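Long-range contacts in aspartate aminotransferase (Giardia lamblia, PDB 3MEB), which probably catalyses the reversible, pyridoxal-phosphate-dependent transfer of the amino group of L-aspartate to 2-oxoglutarate, yielding oxaloacetate and L-glutamate: residues A[52-57]-A[423-428]; A[195-200]-A[228-233]; A[409-414]-A[430-435]. All coordinates share one frame; numbering follows the deposited sequence.

Interactions 1 and 3 are neighbours in the small domain, their centres about 9 Å apart. Strands 52-54 and 411-413 pair in parallel, with probable hydrogen bonds from Leu54 N to Tyr412 O (2.7 Å) and from Tyr412 N to Val52 O (2.9 Å), and Leu425 of interaction 1 packs on Val433 of interaction 3. Interaction 1 is the one near the cofactor: the side chain of Asn53 lies about 13 Å from pyridoxal phosphate. Interaction 2 lies on the other side of the chain's centre, where two helices flank the large mixed sheet, with its centre about 39 Å from that of interaction 1 and about 43 Å from that of interaction 3.

Interaction 1: A[52-57]-A[423-428]; sequences VNLGVG and CGLTES. With EDO (1,2-ethanediol), chain F; SO4 (sulfate ion), chain C.
Val52 opens the contact by laying CG1 against Gly424 O, 3.8 Å away; a beta-branched residue suits the strand. At Asn53 the backbone does the work. One water accepts from Asn53 N (3.0 Å) and donates to Gly424 O (3.1 Å), while Asn53 O receives a CA-H contact from Gly424 CA at 3.4 Å, an approach possible because glycine carries no side chain. The amide of Asn53 turns back instead, its OD1 accepting from Gly55 N above the carbonyl plane in an Asx turn. Leu54, with CG anti to the carbonyl carbon (chi1 -56°), brings CD2 to 3.6 Å from Gly424 C and 3.9 Å from Leu425 CD2. Val56 O binds an ethanediol, probably from the crystallisation liquor, as is the sulfate to which Gly57 N donates (3.0 Å to O2). That sulfate also binds Arg419, Trp155, Asn213 and Lys277, consistent with the place taken by a substrate carboxylate in this family. In the fold, strand 52-54 pairs with strand 411-413, Leu425 rests on helices 340-370 and 430-443, and Asn53 and Val56 touch helix 37-45.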
loop_
_atom_site.group_PDB
_atom_site.type_symbol
_atom_site.label_atom_id
_atom_site.label_comp_id
_atom_site.label_asym_id
_atom_site.label_seq_id
_atom_site.Cartn_x
_atom_site.Cartn_y
_atom_site.Cartn_z
ATOM N N VAL A 52 -14.017 -11.651 -25.290
ATOM C CA VAL A 52 -13.490 -10.267 -25.441
ATOM C C VAL A 52 -13.593 -9.596 -24.084
ATOM O O VAL A 52 -14.697 -9.546 -23.510
ATOM C CB VAL A 52 -14.287 -9.423 -26.471
ATOM C CG1 VAL A 52 -13.633 -8.033 -26.638
ATOM C CG2 VAL A 52 -14.418 -10.157 -27.876
ATOM N N ASN A 53 -12.477 -9.060 -23.577
ATOM C CA ASN A 53 -12.484 -8.374 -22.281
ATOM C C ASN A 53 -12.624 -6.877 -22.455
ATOM O O ASN A 53 -11.686 -6.231 -22.874
ATOM C CB ASN A 53 -11.191 -8.660 -21.499
ATOM C CG ASN A 53 -11.221 -8.095 -20.072
ATOM O OD1 ASN A 53 -12.215 -7.482 -19.635
ATOM N ND2 ASN A 53 -10.118 -8.332 -19.314
ATOM N N LEU A 54 -13.787 -6.306 -22.131
ATOM C CA LEU A 54 -13.990 -4.851 -22.346
ATOM C C LEU A 54 -14.358 -4.220 -20.997
ATOM O O LEU A 54 -15.187 -3.329 -20.931
ATOM C CB LEU A 54 -15.112 -4.608 -23.374
ATOM C CG LEU A 54 -14.926 -5.275 -24.729
ATOM C CD1 LEU A 54 -16.185 -5.076 -25.631
ATOM C CD2 LEU A 54 -13.684 -4.675 -25.392
ATOM N N GLY A 55 -13.724 -4.714 -19.942
ATOM C CA GLY A 55 -14.090 -4.414 -18.560
ATOM C C GLY A 55 -13.182 -3.368 -17.951
ATOM O O GLY A 55 -13.357 -2.169 -18.199
ATOM N N VAL A 56 -12.223 -3.827 -17.166
ATOM C CA VAL A 56 -11.199 -2.996 -16.544
ATOM C C VAL A 56 -10.482 -2.128 -17.604
ATOM O O VAL A 56 -10.158 -2.598 -18.704
ATOM C CB VAL A 56 -10.155 -3.885 -15.783
ATOM C CG1 VAL A 56 -8.988 -3.049 -15.231
ATOM C CG2 VAL A 56 -10.837 -4.673 -14.648
ATOM N N GLY A 57 -10.276 -0.860 -17.283
ATOM C CA GLY A 57 -9.551 0.013 -18.174
ATOM C C GLY A 57 -8.068 -0.269 -18.070
ATOM O O GLY A 57 -7.370 0.333 -17.266
ATOM N N CYS A 423 -9.883 -0.363 -25.100
ATOM C CA CYS A 423 -8.562 -1.020 -25.096
ATOM C C CYS A 423 -8.613 -2.522 -25.350
ATOM O O CYS A 423 -7.649 -3.118 -25.836
ATOM C CB CYS A 423 -7.927 -0.836 -23.696
ATOM S SG CYS A 423 -7.475 0.831 -23.227
ATOM N N GLY A 424 -9.750 -3.142 -25.033
ATOM C CA GLY A 424 -9.960 -4.572 -25.338
ATOM C C GLY A 424 -10.347 -4.922 -26.774
ATOM O O GLY A 424 -10.411 -6.111 -27.120
ATOM N N LEU A 425 -10.580 -3.912 -27.620
ATOM C CA LEU A 425 -10.925 -4.133 -29.016
ATOM C C LEU A 425 -9.678 -4.256 -29.840
ATOM O O LEU A 425 -8.652 -3.641 -29.521
ATOM C CB LEU A 425 -11.749 -2.996 -29.566
ATOM C CG LEU A 425 -13.066 -2.732 -28.848
ATOM C CD1 LEU A 425 -13.556 -1.318 -29.213
ATOM C CD2 LEU A 425 -14.119 -3.754 -29.203
ATOM N N THR A 426 -9.782 -5.037 -30.906
ATOM C CA THR A 426 -8.713 -5.223 -31.873
ATOM C C THR A 426 -9.280 -5.237 -33.276
ATOM O O THR A 426 -10.475 -5.317 -33.478
ATOM C CB THR A 426 -7.933 -6.536 -31.617
ATOM O OG1 THR A 426 -8.780 -7.693 -31.831
ATOM C CG2 THR A 426 -7.395 -6.539 -30.187
ATOM N N GLU A 427 -8.409 -5.173 -34.263
ATOM C CA GLU A 427 -8.856 -5.344 -35.629
ATOM C C GLU A 427 -9.590 -6.675 -35.832
ATOM O O GLU A 427 -10.527 -6.755 -36.624
ATOM C CB GLU A 427 -7.677 -5.219 -36.597
ATOM C CG GLU A 427 -6.963 -3.882 -36.454
ATOM C CD GLU A 427 -6.735 -3.184 -37.777
ATOM O OE1 GLU A 427 -6.000 -3.758 -38.640
ATOM O OE2 GLU A 427 -7.296 -2.058 -37.924
ATOM N N SER A 428 -9.169 -7.707 -35.114
ATOM C CA SER A 428 -9.725 -9.048 -35.273
ATOM C C SER A 428 -11.086 -9.232 -34.627
ATOM O O SER A 428 -11.895 -10.029 -35.127
ATOM C CB SER A 428 -8.789 -10.058 -34.671
ATOM O OG SER A 428 -7.600 -10.078 -35.431
HETATM C C1 EDO F . -8.755 -5.235 -20.648
HETATM O O1 EDO F . -9.241 -4.974 -19.316
HETATM C C2 EDO F . -9.389 -4.281 -21.651
HETATM O O2 EDO F . -9.075 -2.956 -21.248
HETATM S S SO4 C . -11.120 1.131 -13.879
HETATM O O1 SO4 C . -12.201 2.132 -13.735
HETATM O O2 SO4 C . -11.530 -0.021 -14.670
HETATM O O3 SO4 C . -9.977 1.791 -14.466
HETATM O O4 SO4 C . -10.784 0.715 -12.536
HETATM O O HOH W 1 -10.086 -8.590 -25.355
#

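Interaction 2: A[195-200]-A[228-233]; sequences DIQSAP and LPIMKE
Gln197 reaches across from the end of helix 189-198 to Ile230 and Glu233 of helix 221-234. Its CB leaves its own helix at a slant to the neighbour. CG is anti to the backbone N, and a bend at the next bond (chi2 78°) swings the amide over to the facing helix. There the two ends of the amide part company. OE1 lies over the aliphatic branches of Ile230, 3.7 Å from CG2 and 3.8 Å from CG1, whereas NE2 turns to the carboxylate of Glu233 and donates a weak hydrogen bond, 3.5 Å to OE2 with 141° at the hydrogen. The amide and carboxylate planes are inclined by 57°, so the two groups do not lie flat on one another.

Glu233 suits this exposed margin because its extended chain carries the charge out to the level of the amide, one turn beyond Ile230. Deeper in, Ile196 CG2 meets Ile230 CG2 at 3.7 Å and Met231 SD at 4.0 Å. The two isoleucines cross nearly at right angles, while the flexible thioether, folded at its second and third torsions, brings its sulfur obliquely against Ile196 CG2.

These helices flank the large mixed sheet: helix 221-234 is the connection of a beta-alpha-beta crossover between the adjacent parallel strands 204-208 and 237-242, and Ile196 and Met231 also pack on Phe205 and Phe207 of the first strand. The chemistry grades from buried apolar side chains to a polar edge. Within the two segments, the long, weak Gln197-Glu233 bond suggests that the side chains hold mainly by apolar packing, the Gln197 amide on Ile230 included, while Lys234, just beyond, adds polar ties by donating to the carbonyls of Gln197 and Ala199 at the helix end.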
loop_
_atom_site.group_PDB
_atom_site.type_symbol
_atom_site.label_atom_id
_atom_site.label_comp_id
_atom_site.label_asym_id
_atom_site.label_seq_id
_atom_site.Cartn_x
_atom_site.Cartn_y
_atom_site.Cartn_z
ATOM N N ASP A 195 -24.900 24.382 -8.397
ATOM C CA ASP A 195 -24.605 23.483 -7.310
ATOM C C ASP A 195 -23.331 23.903 -6.570
ATOM O O ASP A 195 -23.280 23.881 -5.328
ATOM C CB ASP A 195 -24.490 22.057 -7.828
ATOM C CG ASP A 195 -25.840 21.411 -8.087
ATOM O OD1 ASP A 195 -26.903 22.024 -7.780
ATOM O OD2 ASP A 195 -25.851 20.273 -8.592
ATOM N N ILE A 196 -22.322 24.331 -7.322
ATOM C CA ILE A 196 -21.022 24.684 -6.729
ATOM C C ILE A 196 -21.121 26.055 -6.096
ATOM O O ILE A 196 -20.533 26.318 -5.031
ATOM C CB ILE A 196 -19.871 24.592 -7.768
ATOM C CG1 ILE A 196 -19.759 23.160 -8.262
ATOM C CG2 ILE A 196 -18.533 25.049 -7.191
ATOM C CD1 ILE A 196 -18.647 22.940 -9.310
ATOM N N GLN A 197 -21.934 26.906 -6.701
ATOM C CA GLN A 197 -22.190 28.239 -6.149
ATOM C C GLN A 197 -23.036 28.201 -4.863
ATOM O O GLN A 197 -22.839 29.043 -4.007
ATOM C CB GLN A 197 -22.848 29.161 -7.205
ATOM C CG GLN A 197 -23.066 30.634 -6.770
ATOM C CD GLN A 197 -21.793 31.478 -6.827
ATOM O OE1 GLN A 197 -21.097 31.494 -7.844
ATOM N NE2 GLN A 197 -21.499 32.201 -5.743
ATOM N N SER A 198 -23.943 27.230 -4.748
ATOM C CA SER A 198 -24.868 27.133 -3.611
ATOM C C SER A 198 -24.298 26.400 -2.385
ATOM O O SER A 198 -24.840 26.514 -1.283
ATOM C CB SER A 198 -26.153 26.441 -4.063
ATOM O OG SER A 198 -26.818 27.233 -5.026
ATOM N N ALA A 199 -23.217 25.651 -2.579
ATOM C CA ALA A 199 -22.576 24.923 -1.486
ATOM C C ALA A 199 -22.011 25.904 -0.456
ATOM O O ALA A 199 -21.634 27.031 -0.804
ATOM C CB ALA A 199 -21.453 24.022 -2.015
ATOM N N PRO A 200 -21.941 25.487 0.809
ATOM C CA PRO A 200 -21.255 26.366 1.787
ATOM C C PRO A 200 -19.818 26.678 1.366
ATOM O O PRO A 200 -19.148 25.849 0.742
ATOM C CB PRO A 200 -21.234 25.533 3.077
ATOM C CG PRO A 200 -22.224 24.416 2.878
ATOM C CD PRO A 200 -22.348 24.193 1.394
ATOM N N LEU A 228 -13.710 28.470 -12.482
ATOM C CA LEU A 228 -12.629 29.183 -11.776
ATOM C C LEU A 228 -13.099 30.303 -10.810
ATOM O O LEU A 228 -12.846 30.233 -9.615
ATOM C CB LEU A 228 -11.583 29.705 -12.782
ATOM C CG LEU A 228 -10.387 30.470 -12.214
ATOM C CD1 LEU A 228 -9.654 29.550 -11.245
ATOM C CD2 LEU A 228 -9.445 31.028 -13.321
ATOM N N PRO A 229 -13.770 31.342 -11.314
ATOM C CA PRO A 229 -14.221 32.405 -10.402
ATOM C C PRO A 229 -15.203 31.962 -9.284
ATOM O O PRO A 229 -15.246 32.612 -8.233
ATOM C CB PRO A 229 -14.914 33.398 -11.341
ATOM C CG PRO A 229 -15.324 32.537 -12.528
ATOM C CD PRO A 229 -14.173 31.626 -12.702
ATOM N N ILE A 230 -15.984 30.898 -9.516
ATOM C CA ILE A 230 -16.914 30.398 -8.511
ATOM C C ILE A 230 -16.065 29.797 -7.368
ATOM O O ILE A 230 -16.299 30.033 -6.183
ATOM C CB ILE A 230 -17.838 29.267 -9.075
ATOM C CG1 ILE A 230 -18.735 29.760 -10.215
ATOM C CG2 ILE A 230 -18.713 28.656 -7.975
ATOM C CD1 ILE A 230 -19.407 28.603 -10.968
ATOM N N MET A 231 -15.064 29.021 -7.757
ATOM C CA MET A 231 -14.158 28.361 -6.827
ATOM C C MET A 231 -13.369 29.382 -6.011
ATOM O O MET A 231 -13.182 29.201 -4.798
ATOM C CB MET A 231 -13.209 27.431 -7.602
ATOM C CG MET A 231 -13.898 26.274 -8.289
ATOM S SD MET A 231 -14.543 24.986 -7.209
ATOM C CE MET A 231 -13.067 24.340 -6.418
ATOM N N LYS A 232 -12.923 30.448 -6.675
ATOM C CA LYS A 232 -12.214 31.556 -6.020
ATOM C C LYS A 232 -13.153 32.286 -5.070
ATOM O O LYS A 232 -12.815 32.495 -3.910
ATOM C CB LYS A 232 -11.679 32.570 -7.045
ATOM C CG LYS A 232 -10.461 32.100 -7.908
ATOM C CD LYS A 232 -9.192 31.975 -7.086
ATOM C CE LYS A 232 -8.627 33.319 -6.643
ATOM N NZ LYS A 232 -7.666 33.050 -5.514
ATOM N N GLU A 233 -14.330 32.663 -5.572
ATOM C CA GLU A 233 -15.306 33.432 -4.783
ATOM C C GLU A 233 -15.772 32.682 -3.547
ATOM O O GLU A 233 -15.899 33.266 -2.473
ATOM C CB GLU A 233 -16.533 33.799 -5.631
ATOM C CG GLU A 233 -17.696 34.365 -4.796
ATOM C CD GLU A 233 -18.897 34.780 -5.631
ATOM O OE1 GLU A 233 -18.850 34.686 -6.885
ATOM O OE2 GLU A 233 -19.892 35.216 -5.019
#

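Interaction 3: A[409-414]-A[430-435]; sequences WSIYLV and CDYVAE
Trp409 and Tyr432 meet where a helix-turn-strand unit of the aminotransferase small domain is covered by the C-terminal helix 430-443. Trp409 ends helix 399-409, and Ser410, with positive phi, turns the chain into strand 411-413.

The tight part centres on Tyr432. With CG anti to the backbone N (chi1 179°), its ring is carried toward Trp409 and Ile411, and its hydroxyl donates to Trp409 O at 2.7 Å. The approach is bent, 121° at the carbonyl oxygen, and the hydroxyl is tilted from the carbonyl plane. A carbonyl in the last turn of a helix has no further turn to supply its N-H, so a tyrosine hydroxyl is an apt partner. The same ring offers its face to the edge of the indole in an offset edge-to-face pair, with centroids 5.4 Å apart and planes at 68°; Trp409 CE3 comes within 3.6 Å of Tyr432 CZ. Ile411 closes the buried end: its CD1 lies 3.9 Å from both Tyr432 CE2 and Val433 CA. Although Val433 points its CB away from the strand, its CG2 is 4.2 Å from that methyl, and its branches also meet Val52 and Leu54 of the neighbouring strand, where a compact beta-branched residue suits the space between sheet and helix.

Toward solvent the packing thins. Glu435, an exposed residue, crosses the indole at about a right angle and meets it with CG and with the carboxylate carbon; its side chain also packs on Arg371. The polar edge of Trp409 is engaged elsewhere, its NE1 bonding to Asp439 farther along the C-terminal helix. At this outer margin Glu435 CG and CD both lie 3.9 Å from Trp409 CH2.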
loop_
_atom_site.group_PDB
_atom_site.type_symbol
_atom_site.label_atom_id
_atom_site.label_comp_id
_atom_site.label_asym_id
_atom_site.label_seq_id
_atom_site.Cartn_x
_atom_site.Cartn_y
_atom_site.Cartn_z
ATOM N N TRP A 409 -22.289 -14.275 -25.782
ATOM C CA TRP A 409 -21.144 -13.918 -26.659
ATOM C C TRP A 409 -19.747 -13.854 -25.999
ATOM O O TRP A 409 -18.732 -13.562 -26.673
ATOM C CB TRP A 409 -21.442 -12.588 -27.355
ATOM C CG TRP A 409 -22.598 -12.665 -28.283
ATOM C CD1 TRP A 409 -23.909 -12.520 -27.964
ATOM C CD2 TRP A 409 -22.551 -12.932 -29.691
ATOM N NE1 TRP A 409 -24.689 -12.670 -29.083
ATOM C CE2 TRP A 409 -23.877 -12.918 -30.159
ATOM C CE3 TRP A 409 -21.516 -13.178 -30.597
ATOM C CZ2 TRP A 409 -24.202 -13.152 -31.503
ATOM C CZ3 TRP A 409 -21.833 -13.400 -31.930
ATOM C CH2 TRP A 409 -23.168 -13.399 -32.368
ATOM N N SER A 410 -19.694 -14.124 -24.694
ATOM C CA SER A 410 -18.478 -14.020 -23.884
ATOM C C SER A 410 -17.761 -12.671 -24.062
ATOM O O SER A 410 -16.545 -12.608 -24.138
ATOM C CB SER A 410 -17.543 -15.214 -24.153
ATOM O OG SER A 410 -18.095 -16.464 -23.682
ATOM N N ILE A 411 -18.546 -11.600 -24.131
ATOM C CA ILE A 411 -18.021 -10.240 -24.139
ATOM C C ILE A 411 -18.280 -9.603 -22.771
ATOM O O ILE A 411 -19.427 -9.559 -22.318
ATOM C CB ILE A 411 -18.691 -9.423 -25.249
ATOM C CG1 ILE A 411 -18.368 -10.030 -26.622
ATOM C CG2 ILE A 411 -18.226 -7.995 -25.214
ATOM C CD1 ILE A 411 -19.144 -9.402 -27.770
ATOM N N TYR A 412 -17.217 -9.117 -22.115
ATOM C CA TYR A 412 -17.286 -8.620 -20.727
ATOM C C TYR A 412 -17.235 -7.087 -20.657
ATOM O O TYR A 412 -16.217 -6.469 -20.961
ATOM C CB TYR A 412 -16.168 -9.278 -19.892
ATOM C CG TYR A 412 -16.399 -10.763 -19.749
ATOM C CD1 TYR A 412 -17.152 -11.264 -18.712
ATOM C CD2 TYR A 412 -15.947 -11.651 -20.708
ATOM C CE1 TYR A 412 -17.402 -12.614 -18.592
ATOM C CE2 TYR A 412 -16.199 -13.000 -20.611
ATOM C CZ TYR A 412 -16.929 -13.484 -19.543
ATOM O OH TYR A 412 -17.211 -14.845 -19.433
ATOM N N LEU A 413 -18.368 -6.507 -20.273
ATOM C CA LEU A 413 -18.549 -5.091 -20.072
ATOM C C LEU A 413 -18.951 -4.839 -18.641
ATOM O O LEU A 413 -19.485 -5.724 -17.971
ATOM C CB LEU A 413 -19.721 -4.572 -20.928
ATOM C CG LEU A 413 -19.535 -4.606 -22.430
ATOM C CD1 LEU A 413 -20.676 -5.362 -23.092
ATOM C CD2 LEU A 413 -19.437 -3.203 -22.911
ATOM N N VAL A 414 -18.725 -3.611 -18.199
ATOM C CA VAL A 414 -19.258 -3.139 -16.931
ATOM C C VAL A 414 -20.759 -2.955 -17.005
ATOM O O VAL A 414 -21.298 -2.265 -17.894
ATOM C CB VAL A 414 -18.595 -1.824 -16.502
ATOM C CG1 VAL A 414 -19.296 -1.243 -15.270
ATOM C CG2 VAL A 414 -17.115 -2.053 -16.261
ATOM N N CYS A 430 -13.393 -6.479 -33.441
ATOM C CA CYS A 430 -14.415 -5.420 -33.448
ATOM C C CYS A 430 -15.712 -5.873 -34.107
ATOM O O CYS A 430 -16.814 -5.616 -33.608
ATOM C CB CYS A 430 -13.955 -4.158 -34.207
ATOM S SG CYS A 430 -13.044 -2.896 -33.277
ATOM N N ASP A 431 -15.592 -6.538 -35.247
ATOM C CA ASP A 431 -16.797 -6.914 -35.960
ATOM C C ASP A 431 -17.577 -7.946 -35.180
ATOM O O ASP A 431 -18.794 -7.979 -35.237
ATOM C CB ASP A 431 -16.491 -7.424 -37.357
ATOM C CG ASP A 431 -17.685 -7.316 -38.252
ATOM O OD1 ASP A 431 -18.185 -6.183 -38.440
ATOM O OD2 ASP A 431 -18.161 -8.365 -38.719
ATOM N N TYR A 432 -16.867 -8.794 -34.448
ATOM C CA TYR A 432 -17.511 -9.726 -33.553
ATOM C C TYR A 432 -18.304 -8.980 -32.476
ATOM O O TYR A 432 -19.477 -9.289 -32.230
ATOM C CB TYR A 432 -16.462 -10.633 -32.929
ATOM C CG TYR A 432 -17.002 -11.627 -31.954
ATOM C CD1 TYR A 432 -17.574 -12.827 -32.389
ATOM C CD2 TYR A 432 -16.926 -11.388 -30.573
ATOM C CE1 TYR A 432 -18.079 -13.751 -31.479
ATOM C CE2 TYR A 432 -17.414 -12.328 -29.652
ATOM C CZ TYR A 432 -17.983 -13.496 -30.112
ATOM O OH TYR A 432 -18.457 -14.402 -29.207
ATOM N N VAL A 433 -17.676 -7.978 -31.863
ATOM C CA VAL A 433 -18.331 -7.181 -30.811
ATOM C C VAL A 433 -19.544 -6.465 -31.380
ATOM O O VAL A 433 -20.583 -6.439 -30.772
ATOM C CB VAL A 433 -17.347 -6.176 -30.150
ATOM C CG1 VAL A 433 -18.069 -5.257 -29.151
ATOM C CG2 VAL A 433 -16.249 -6.913 -29.484
ATOM N N ALA A 434 -19.427 -5.930 -32.585
ATOM C CA ALA A 434 -20.576 -5.269 -33.216
ATOM C C ALA A 434 -21.752 -6.252 -33.562
ATOM O O ALA A 434 -22.910 -5.969 -33.252
ATOM C CB ALA A 434 -20.116 -4.498 -34.433
ATOM N N GLU A 435 -21.436 -7.392 -34.174
ATOM C CA GLU A 435 -22.435 -8.471 -34.382
ATOM C C GLU A 435 -23.154 -8.868 -33.095
ATOM O O GLU A 435 -24.363 -9.093 -33.092
ATOM C CB GLU A 435 -21.765 -9.724 -34.955
ATOM C CG GLU A 435 -22.732 -10.822 -35.267
ATOM C CD GLU A 435 -22.064 -12.027 -35.890
ATOM O OE1 GLU A 435 -20.814 -12.090 -35.906
ATOM O OE2 GLU A 435 -22.796 -12.916 -36.360
#